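Local coordinates for uncharacterized protein Atu2129 (Agrobacterium tumefaciens, PDB 3DNH) that is of unknown function but has a CREG-like beta-barrel domain related to pyridoxamine 5'-phosphate oxidases, a family in which FMN binding is common, at residues A[31-36]-A[220-225]; A[192-197]-A[214-219]; A[224-227]-A[232-235]. All coordinates share one frame; numbering follows the deposited sequence.

Contact 1 (A[31-36]-A[220-225])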
loop_
_atom_site.group_PDB
_atom_site.type_symbol
_atom_site.label_atom_id
_atom_site.label_comp_id
_atom_site.label_asym_id
_atom_site.label_seq_id
_atom_site.Cartn_x
_atom_site.Cartn_y
_atom_site.Cartn_z
ATOM N N VAL A 31 14.698 -11.083 5.899
ATOM C CA VAL A 31 13.329 -10.547 5.935
ATOM C C VAL A 31 13.066 -9.604 4.749
ATOM O O VAL A 31 12.003 -9.653 4.108
ATOM C CB VAL A 31 13.038 -9.806 7.287
ATOM C CG1 VAL A 31 11.742 -9.027 7.211
ATOM C CG2 VAL A 31 12.980 -10.784 8.443
ATOM N N ALA A 32 14.040 -8.733 4.458
ATOM C CA ALA A 32 13.972 -7.840 3.305
ATOM C C ALA A 32 13.834 -8.552 1.959
ATOM O O ALA A 32 13.004 -8.168 1.153
ATOM C CB ALA A 32 15.208 -6.898 3.279
ATOM N N ARG A 33 14.648 -9.574 1.723
ATOM C CA ARG A 33 14.641 -10.304 0.460
ATOM C C ARG A 33 13.346 -11.087 0.313
ATOM O O ARG A 33 12.845 -11.262 -0.793
ATOM C CB ARG A 33 15.890 -11.194 0.323
ATOM C CG ARG A 33 17.111 -10.376 -0.109
ATOM C CD ARG A 33 18.360 -11.240 -0.306
ATOM N NE ARG A 33 18.298 -11.924 -1.599
ATOM C CZ ARG A 33 18.994 -13.009 -1.868
ATOM N NH1 ARG A 33 19.811 -13.475 -0.938
ATOM N NH2 ARG A 33 18.895 -13.602 -3.062
ATOM N N ASP A 34 12.785 -11.509 1.433
ATOM C CA ASP A 34 11.501 -12.204 1.426
ATOM C C ASP A 34 10.375 -11.268 1.068
ATOM O O ASP A 34 9.537 -11.609 0.243
ATOM C CB ASP A 34 11.207 -12.860 2.773
ATOM C CG ASP A 34 10.343 -14.095 2.630
ATOM O OD1 ASP A 34 10.675 -14.969 1.784
ATOM O OD2 ASP A 34 9.343 -14.207 3.379
ATOM N N VAL A 35 10.369 -10.074 1.653
ATOM C CA VAL A 35 9.367 -9.045 1.281
ATOM C C VAL A 35 9.525 -8.663 -0.175
ATOM O O VAL A 35 8.530 -8.420 -0.900
ATOM C CB VAL A 35 9.513 -7.756 2.147
ATOM C CG1 VAL A 35 8.528 -6.677 1.691
ATOM C CG2 VAL A 35 9.277 -8.082 3.621
ATOM N N LEU A 36 10.782 -8.540 -0.598
ATOM C CA LEU A 36 11.071 -8.208 -1.965
ATOM C C LEU A 36 10.407 -9.187 -2.939
ATOM O O LEU A 36 9.776 -8.759 -3.937
ATOM C CB LEU A 36 12.565 -8.167 -2.223
ATOM C CG LEU A 36 13.042 -7.951 -3.661
ATOM C CD1 LEU A 36 12.778 -6.558 -4.180
ATOM C CD2 LEU A 36 14.560 -8.277 -3.659
ATOM N N ASP A 220 16.191 -19.129 -9.446
ATOM C CA ASP A 220 17.472 -18.400 -9.389
ATOM C C ASP A 220 18.447 -19.163 -8.477
ATOM O O ASP A 220 18.064 -20.167 -7.849
ATOM C CB ASP A 220 17.249 -16.897 -9.014
ATOM C CG ASP A 220 16.619 -16.710 -7.619
ATOM O OD1 ASP A 220 17.281 -17.077 -6.607
ATOM O OD2 ASP A 220 15.469 -16.199 -7.511
ATOM N N PRO A 221 19.713 -18.739 -8.423
ATOM C CA PRO A 221 20.612 -19.524 -7.570
ATOM C C PRO A 221 20.221 -19.686 -6.087
ATOM O O PRO A 221 20.688 -20.634 -5.423
ATOM C CB PRO A 221 21.948 -18.752 -7.686
ATOM C CG PRO A 221 21.882 -18.143 -9.040
ATOM C CD PRO A 221 20.443 -17.679 -9.162
ATOM N N ASP A 222 19.412 -18.779 -5.568
ATOM C CA ASP A 222 19.081 -18.772 -4.134
ATOM C C ASP A 222 17.699 -19.381 -3.822
ATOM O O ASP A 222 17.384 -19.725 -2.655
ATOM C CB ASP A 222 19.152 -17.332 -3.587
ATOM C CG ASP A 222 20.580 -16.805 -3.509
ATOM O OD1 ASP A 222 21.535 -17.616 -3.504
ATOM O OD2 ASP A 222 20.738 -15.567 -3.461
ATOM N N GLY A 223 16.905 -19.574 -4.864
ATOM C CA GLY A 223 15.596 -20.211 -4.681
ATOM C C GLY A 223 14.618 -20.008 -5.820
ATOM O O GLY A 223 15.019 -19.727 -6.946
ATOM N N ILE A 224 13.327 -20.115 -5.503
ATOM C CA ILE A 224 12.297 -20.247 -6.508
ATOM C C ILE A 224 11.139 -19.341 -6.117
ATOM O O ILE A 224 10.644 -19.412 -4.967
ATOM C CB ILE A 224 11.747 -21.740 -6.594
ATOM C CG1 ILE A 224 12.870 -22.761 -6.889
ATOM C CG2 ILE A 224 10.558 -21.805 -7.660
ATOM C CD1 ILE A 224 12.481 -24.282 -6.625
ATOM N N ASP A 225 10.670 -18.535 -7.067
ATOM C CA ASP A 225 9.561 -17.671 -6.783
ATOM C C ASP A 225 8.376 -18.372 -7.335
ATOM O O ASP A 225 8.466 -18.940 -8.432
ATOM C CB ASP A 225 9.728 -16.318 -7.465
ATOM C CG ASP A 225 10.678 -15.369 -6.686
ATOM O OD1 ASP A 225 11.113 -15.662 -5.560
ATOM O OD2 ASP A 225 10.959 -14.308 -7.218
#
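Arg33 on helix 28-38 reaches across to Asp222, in the turn between strands 215-220 and 223-227. The two side chains form a salt bridge, the sole contact between the two segments, and bury little surface. Arg33 NH2 gives Asp222 OD2 a nearly straight hydrogen bond of 2.7 Å. Arg33 NH1 adds a weak second bond to Asp222 OD2 at 3.4 Å. Both donors therefore share one carboxylate oxygen, which meets NH2 with its anti lone pair. OD2 lies at the guanidinium edge, close to its plane, while the carboxylate plane is turned 66° from it. This is not a flat, two-oxygen pairing. A bend at chi3 (79°) in the otherwise extended middle of Arg33 swings the guanidinium round to its acceptor.

NH2 has a further partner in Thr174 OG1, and the flank of Arg33 rests on Leu172 and Trp236. Nearby carboxylates are also paired: Asp34 OD1 with Trp236 NE1, and Asp225 with Arg234 through OD1 and His37 ND1 through OD2.

At the turn, Asp220 is the main acceptor. Asp220 OD1 accepts from Asp222 N at 2.9 Å, using its anti lone pair, and takes a weak bond from Gly223 N at 3.1 Å. The same oxygen forms a salt bridge with Arg234 NH2, so one carboxylate atom gathers two backbone donors and a charged one. Asp220 N donates to Gly223 O at 2.8 Å, and Gly223 N returns a longer bond to Asp220 O at 3.3 Å.

Pro221 and Asp222 thus occupy the corners of a type I turn in a two-residue beta hairpin. The side-chain bond from Asp220 to Asp222 N makes an Asx turn, and the salt bridge ties this hairpin tip to helix 28-38.

Contact 2 (A[192-197]-A[214-219])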
loop_
_atom_site.group_PDB
_atom_site.type_symbol
_atom_site.label_atom_id
_atom_site.label_comp_id
_atom_site.label_asym_id
_atom_site.label_seq_id
_atom_site.Cartn_x
_atom_site.Cartn_y
_atom_site.Cartn_z
ATOM N N ARG A 192 8.943 -27.301 -17.100
ATOM C CA ARG A 192 8.992 -28.702 -16.783
ATOM C C ARG A 192 8.264 -28.989 -15.505
ATOM O O ARG A 192 7.413 -29.814 -15.464
ATOM C CB ARG A 192 10.429 -29.154 -16.621
ATOM C CG ARG A 192 10.738 -30.473 -17.239
ATOM C CD ARG A 192 11.596 -31.384 -16.431
ATOM N NE ARG A 192 12.430 -30.746 -15.455
ATOM C CZ ARG A 192 12.529 -31.134 -14.206
ATOM N NH1 ARG A 192 11.876 -32.162 -13.789
ATOM N NH2 ARG A 192 13.291 -30.484 -13.391
ATOM N N LEU A 193 8.657 -28.295 -14.462
ATOM C CA LEU A 193 8.103 -28.436 -13.128
ATOM C C LEU A 193 6.649 -28.031 -13.024
ATOM O O LEU A 193 5.893 -28.703 -12.317
ATOM C CB LEU A 193 8.933 -27.653 -12.087
ATOM C CG LEU A 193 10.333 -28.271 -11.907
ATOM C CD1 LEU A 193 11.230 -27.396 -11.035
ATOM C CD2 LEU A 193 10.154 -29.695 -11.347
ATOM N N ASN A 194 6.263 -26.953 -13.713
ATOM C CA ASN A 194 4.862 -26.513 -13.752
ATOM C C ASN A 194 3.979 -27.533 -14.419
ATOM O O ASN A 194 2.766 -27.528 -14.203
ATOM C CB ASN A 194 4.671 -25.119 -14.438
ATOM C CG ASN A 194 5.123 -23.958 -13.565
ATOM O OD1 ASN A 194 5.031 -24.033 -12.347
ATOM N ND2 ASN A 194 5.663 -22.879 -14.185
ATOM N N ALA A 195 4.548 -28.408 -15.242
ATOM C CA ALA A 195 3.774 -29.470 -15.903
ATOM C C ALA A 195 3.549 -30.688 -14.999
ATOM O O ALA A 195 2.780 -31.615 -15.341
ATOM C CB ALA A 195 4.471 -29.890 -17.244
ATOM N N ILE A 196 4.211 -30.708 -13.839
ATOM C CA ILE A 196 3.981 -31.807 -12.897
ATOM C C ILE A 196 2.820 -31.295 -12.044
ATOM O O ILE A 196 2.983 -30.366 -11.275
ATOM C CB ILE A 196 5.251 -32.189 -12.048
ATOM C CG1 ILE A 196 6.424 -32.560 -12.980
ATOM C CG2 ILE A 196 4.943 -33.370 -11.061
ATOM C CD1 ILE A 196 7.803 -32.856 -12.244
ATOM N N LYS A 197 1.640 -31.858 -12.256
ATOM C CA LYS A 197 0.451 -31.418 -11.537
ATOM C C LYS A 197 0.713 -31.426 -10.015
ATOM O O LYS A 197 1.189 -32.434 -9.455
ATOM C CB LYS A 197 -0.746 -32.269 -11.917
ATOM C CG LYS A 197 -2.059 -31.864 -11.249
ATOM C CD LYS A 197 -3.196 -32.478 -11.963
ATOM C CE LYS A 197 -4.503 -32.170 -11.339
ATOM N NZ LYS A 197 -5.540 -32.828 -12.150
ATOM N N TRP A 214 -0.872 -22.885 -7.855
ATOM C CA TRP A 214 0.463 -22.259 -7.921
ATOM C C TRP A 214 1.208 -22.526 -9.224
ATOM O O TRP A 214 1.030 -23.580 -9.846
ATOM C CB TRP A 214 1.306 -22.783 -6.761
ATOM C CG TRP A 214 0.828 -22.258 -5.458
ATOM C CD1 TRP A 214 -0.075 -22.838 -4.625
ATOM C CD2 TRP A 214 1.170 -20.995 -4.872
ATOM N NE1 TRP A 214 -0.271 -22.046 -3.522
ATOM C CE2 TRP A 214 0.461 -20.899 -3.652
ATOM C CE3 TRP A 214 2.030 -19.955 -5.238
ATOM C CZ2 TRP A 214 0.579 -19.784 -2.797
ATOM C CZ3 TRP A 214 2.160 -18.864 -4.391
ATOM C CH2 TRP A 214 1.441 -18.789 -3.179
ATOM N N LYS A 215 2.050 -21.579 -9.625
ATOM C CA LYS A 215 3.014 -21.769 -10.710
ATOM C C LYS A 215 4.365 -21.217 -10.284
ATOM O O LYS A 215 4.417 -20.218 -9.571
ATOM C CB LYS A 215 2.555 -21.053 -11.987
ATOM C CG LYS A 215 1.310 -21.707 -12.708
ATOM C CD LYS A 215 1.653 -23.098 -13.321
ATOM C CE LYS A 215 0.412 -23.877 -13.822
ATOM N NZ LYS A 215 0.670 -25.314 -14.240
ATOM N N ILE A 216 5.447 -21.885 -10.701
ATOM C CA ILE A 216 6.794 -21.332 -10.618
ATOM C C ILE A 216 6.899 -20.225 -11.605
ATOM O O ILE A 216 6.562 -20.419 -12.783
ATOM C CB ILE A 216 7.840 -22.352 -10.959
ATOM C CG1 ILE A 216 7.791 -23.478 -9.922
ATOM C CG2 ILE A 216 9.269 -21.697 -11.050
ATOM C CD1 ILE A 216 8.628 -24.648 -10.263
ATOM N N THR A 217 7.325 -19.059 -11.128
ATOM C CA THR A 217 7.506 -17.900 -11.991
ATOM C C THR A 217 8.968 -17.688 -12.322
ATOM O O THR A 217 9.273 -17.139 -13.396
ATOM C CB THR A 217 6.867 -16.597 -11.403
ATOM O OG1 THR A 217 7.440 -16.314 -10.117
ATOM C CG2 THR A 217 5.341 -16.805 -11.233
ATOM N N SER A 218 9.873 -18.124 -11.432
ATOM C CA SER A 218 11.260 -17.825 -11.577
ATOM C C SER A 218 12.104 -18.725 -10.712
ATOM O O SER A 218 11.778 -18.941 -9.542
ATOM C CB SER A 218 11.511 -16.336 -11.221
ATOM O OG SER A 218 12.780 -15.892 -11.624
ATOM N N ILE A 219 13.203 -19.249 -11.289
ATOM C CA ILE A 219 14.217 -20.029 -10.539
ATOM C C ILE A 219 15.514 -19.244 -10.589
ATOM O O ILE A 219 15.877 -18.737 -11.648
ATOM C CB ILE A 219 14.453 -21.420 -11.169
ATOM C CG1 ILE A 219 13.118 -22.218 -11.205
ATOM C CG2 ILE A 219 15.615 -22.153 -10.450
ATOM C CD1 ILE A 219 13.115 -23.427 -12.114
#
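Asn194, in the C-terminal part of helix 180-194, pairs through its side-chain amide with the backbone of Ile216. Two polar bonds make this pairing. Asn194 OD1 accepts from Ile216 N at 2.7 Å, on a lone pair and in the carbonyl plane. Asn194 ND2 donates to Ile216 O at 3.0 Å, almost straight at 172°. The Ile216 oxygen lies in the plane of the Asn194 amide, so both ends of the flat group are held and its rotation is fixed. CG of Asn194 is anti to its carbonyl carbon (chi1 -75°), which carries the amide toward the strand. The amide meets Ile216 as a neighbouring strand would, by one donor and one acceptor.

A third polar bond uses the Asn194 backbone. Lys215 NZ donates to Asn194 O at 3.0 Å, tilted from the carbonyl plane. The lysine chain bends at chi2 (-68°) and folds back toward the helix.

The remaining contacts are van der Waals. Lys215 CD lies beside the Asn194 amide, 3.6 Å from Asn194 CG. The aliphatic part of Ile216 also approaches Asn194, with Ile216 CB 3.6 Å from Asn194 OD1. The apolar contact is with Leu193: CD1, the end of the longer branch of Ile216, lies 3.5 Å from Leu193 CB.

Strand 215-220 is an outermost strand of the three-stranded sheet within the chain. Lys215 and Thr217 pair by backbone bonds with strand 223-227, where Asp225 sits opposite two residues, Thr217 and Ser218, a classic beta bulge. Ile216 uses its backbone N and O in the opposite direction, for Asn194. Leu193 continues the packing to Phe247 and Leu251 of helix 244-254, while Ile216 also touches Leu203 of helix 199-206.

Contact 3 (A[224-227]-A[232-235]); sequences IDLA and LARL
The Arg234 guanidinium has Ile224 N over one face and Asp225 OD1 at its edge, near its plane. All three residues belong to the beta hairpin of strands 223-227 and 232-236. Arg234 NH1 bonds to Asp225 OD1 at 2.8 Å in a salt bridge. The carboxylate and guanidinium planes are 75° apart, and NH1 meets OD1 from above the carboxylate plane. Arg234 is extended from CG to NE and runs past Asp225, its CG and CD each 3.3 Å from Asp225 OD1. The other ends are also engaged: Arg234 NH2 with Asp220, and Asp225 OD2 with His37 ND1. Trp236 forms a cation-pi contact with Arg234.

The strands are antiparallel. Ile224 with Leu235 and Leu226 with Ala233 are hydrogen-bonded pairs, each joined by two backbone bonds. Leu226 N to Ala233 O is the shortest of these backbone bonds, at 2.8 Å. Asp225 with Arg234 and Ala227 with Leu232 are the non-hydrogen-bonded pairs. Ile224, Leu226, Ala233 and Leu235 share one face, which is packed by helices 199-206 and 244-254. On the face shared with Asp225 and Arg234, the methyl CB of Ala227 touches Leu232 CD2 at 3.5 Å.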
loop_
_atom_site.group_PDB
_atom_site.type_symbol
_atom_site.label_atom_id
_atom_site.label_comp_id
_atom_site.label_asym_id
_atom_site.label_seq_id
_atom_site.Cartn_x
_atom_site.Cartn_y
_atom_site.Cartn_z
ATOM N N ILE A 224 13.327 -20.115 -5.503
ATOM C CA ILE A 224 12.297 -20.247 -6.508
ATOM C C ILE A 224 11.139 -19.341 -6.117
ATOM O O ILE A 224 10.644 -19.412 -4.967
ATOM C CB ILE A 224 11.747 -21.740 -6.594
ATOM C CG1 ILE A 224 12.870 -22.761 -6.889
ATOM C CG2 ILE A 224 10.558 -21.805 -7.660
ATOM C CD1 ILE A 224 12.481 -24.282 -6.625
ATOM N N ASP A 225 10.670 -18.535 -7.067
ATOM C CA ASP A 225 9.561 -17.671 -6.783
ATOM C C ASP A 225 8.376 -18.372 -7.335
ATOM O O ASP A 225 8.466 -18.940 -8.432
ATOM C CB ASP A 225 9.728 -16.318 -7.465
ATOM C CG ASP A 225 10.678 -15.369 -6.686
ATOM O OD1 ASP A 225 11.113 -15.662 -5.560
ATOM O OD2 ASP A 225 10.959 -14.308 -7.218
ATOM N N LEU A 226 7.256 -18.311 -6.601
ATOM C CA LEU A 226 5.961 -18.876 -7.061
ATOM C C LEU A 226 4.825 -17.885 -6.940
ATOM O O LEU A 226 4.875 -16.987 -6.095
ATOM C CB LEU A 226 5.612 -20.177 -6.310
ATOM C CG LEU A 226 6.766 -21.184 -6.282
ATOM C CD1 LEU A 226 7.362 -21.229 -4.917
ATOM C CD2 LEU A 226 6.220 -22.517 -6.727
ATOM N N ALA A 227 3.813 -18.034 -7.804
ATOM C CA ALA A 227 2.602 -17.250 -7.716
ATOM C C ALA A 227 1.331 -18.099 -7.855
ATOM O O ALA A 227 1.301 -19.136 -8.556
ATOM C CB ALA A 227 2.608 -16.063 -8.749
ATOM N N LEU A 232 1.822 -14.847 -3.234
ATOM C CA LEU A 232 3.168 -15.070 -3.778
ATOM C C LEU A 232 3.958 -15.830 -2.716
ATOM O O LEU A 232 3.746 -15.598 -1.501
ATOM C CB LEU A 232 3.895 -13.732 -4.103
ATOM C CG LEU A 232 3.266 -12.758 -5.111
ATOM C CD1 LEU A 232 4.048 -11.442 -5.153
ATOM C CD2 LEU A 232 3.129 -13.374 -6.518
ATOM N N ALA A 233 4.870 -16.687 -3.174
ATOM C CA ALA A 233 5.767 -17.443 -2.293
ATOM C C ALA A 233 7.195 -17.431 -2.836
ATOM O O ALA A 233 7.424 -17.224 -4.069
ATOM C CB ALA A 233 5.275 -18.905 -2.127
ATOM N N ARG A 234 8.151 -17.581 -1.915
ATOM C CA ARG A 234 9.543 -17.820 -2.279
ATOM C C ARG A 234 10.102 -18.974 -1.453
ATOM O O ARG A 234 10.131 -18.910 -0.218
ATOM C CB ARG A 234 10.439 -16.568 -2.120
ATOM C CG ARG A 234 11.860 -16.899 -2.596
ATOM C CD ARG A 234 12.743 -15.740 -2.650
ATOM N NE ARG A 234 14.126 -16.039 -3.039
ATOM C CZ ARG A 234 14.590 -16.341 -4.262
ATOM N NH1 ARG A 234 13.782 -16.470 -5.328
ATOM N NH2 ARG A 234 15.918 -16.506 -4.408
ATOM N N LEU A 235 10.558 -20.013 -2.138
ATOM C CA LEU A 235 11.225 -21.166 -1.467
ATOM C C LEU A 235 12.728 -20.942 -1.529
ATOM O O LEU A 235 13.272 -20.865 -2.617
ATOM C CB LEU A 235 10.859 -22.496 -2.144
ATOM C CG LEU A 235 11.384 -23.842 -1.551
ATOM C CD1 LEU A 235 10.998 -24.009 -0.125
ATOM C CD2 LEU A 235 10.863 -25.052 -2.374
#

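Overall arrangement
The three contacts meet in one three-stranded antiparallel sheet. Contact 1 links it to helix 28-38, which packs on barrel strand 106-115. Contact 2 joins its strand 215-220 to helix 180-194, and contact 3 pairs its other two strands. Contacts 1 and 3 lie closest, centres about 8 Å apart, and share Ile224 and Asp225. A 2.6 Å salt bridge, Asp220 OD1 to Arg234 NH2, connects them. Centres of contacts 2 and 3 are about 10 Å apart, those of contacts 1 and 2 about 16 Å. A probable hydrogen bond, Asp225 N to Ser218 O at 2.7 Å, joins contact 2 to the strand shared by the others. In sequence, contact 2 falls between the segments of contact 1.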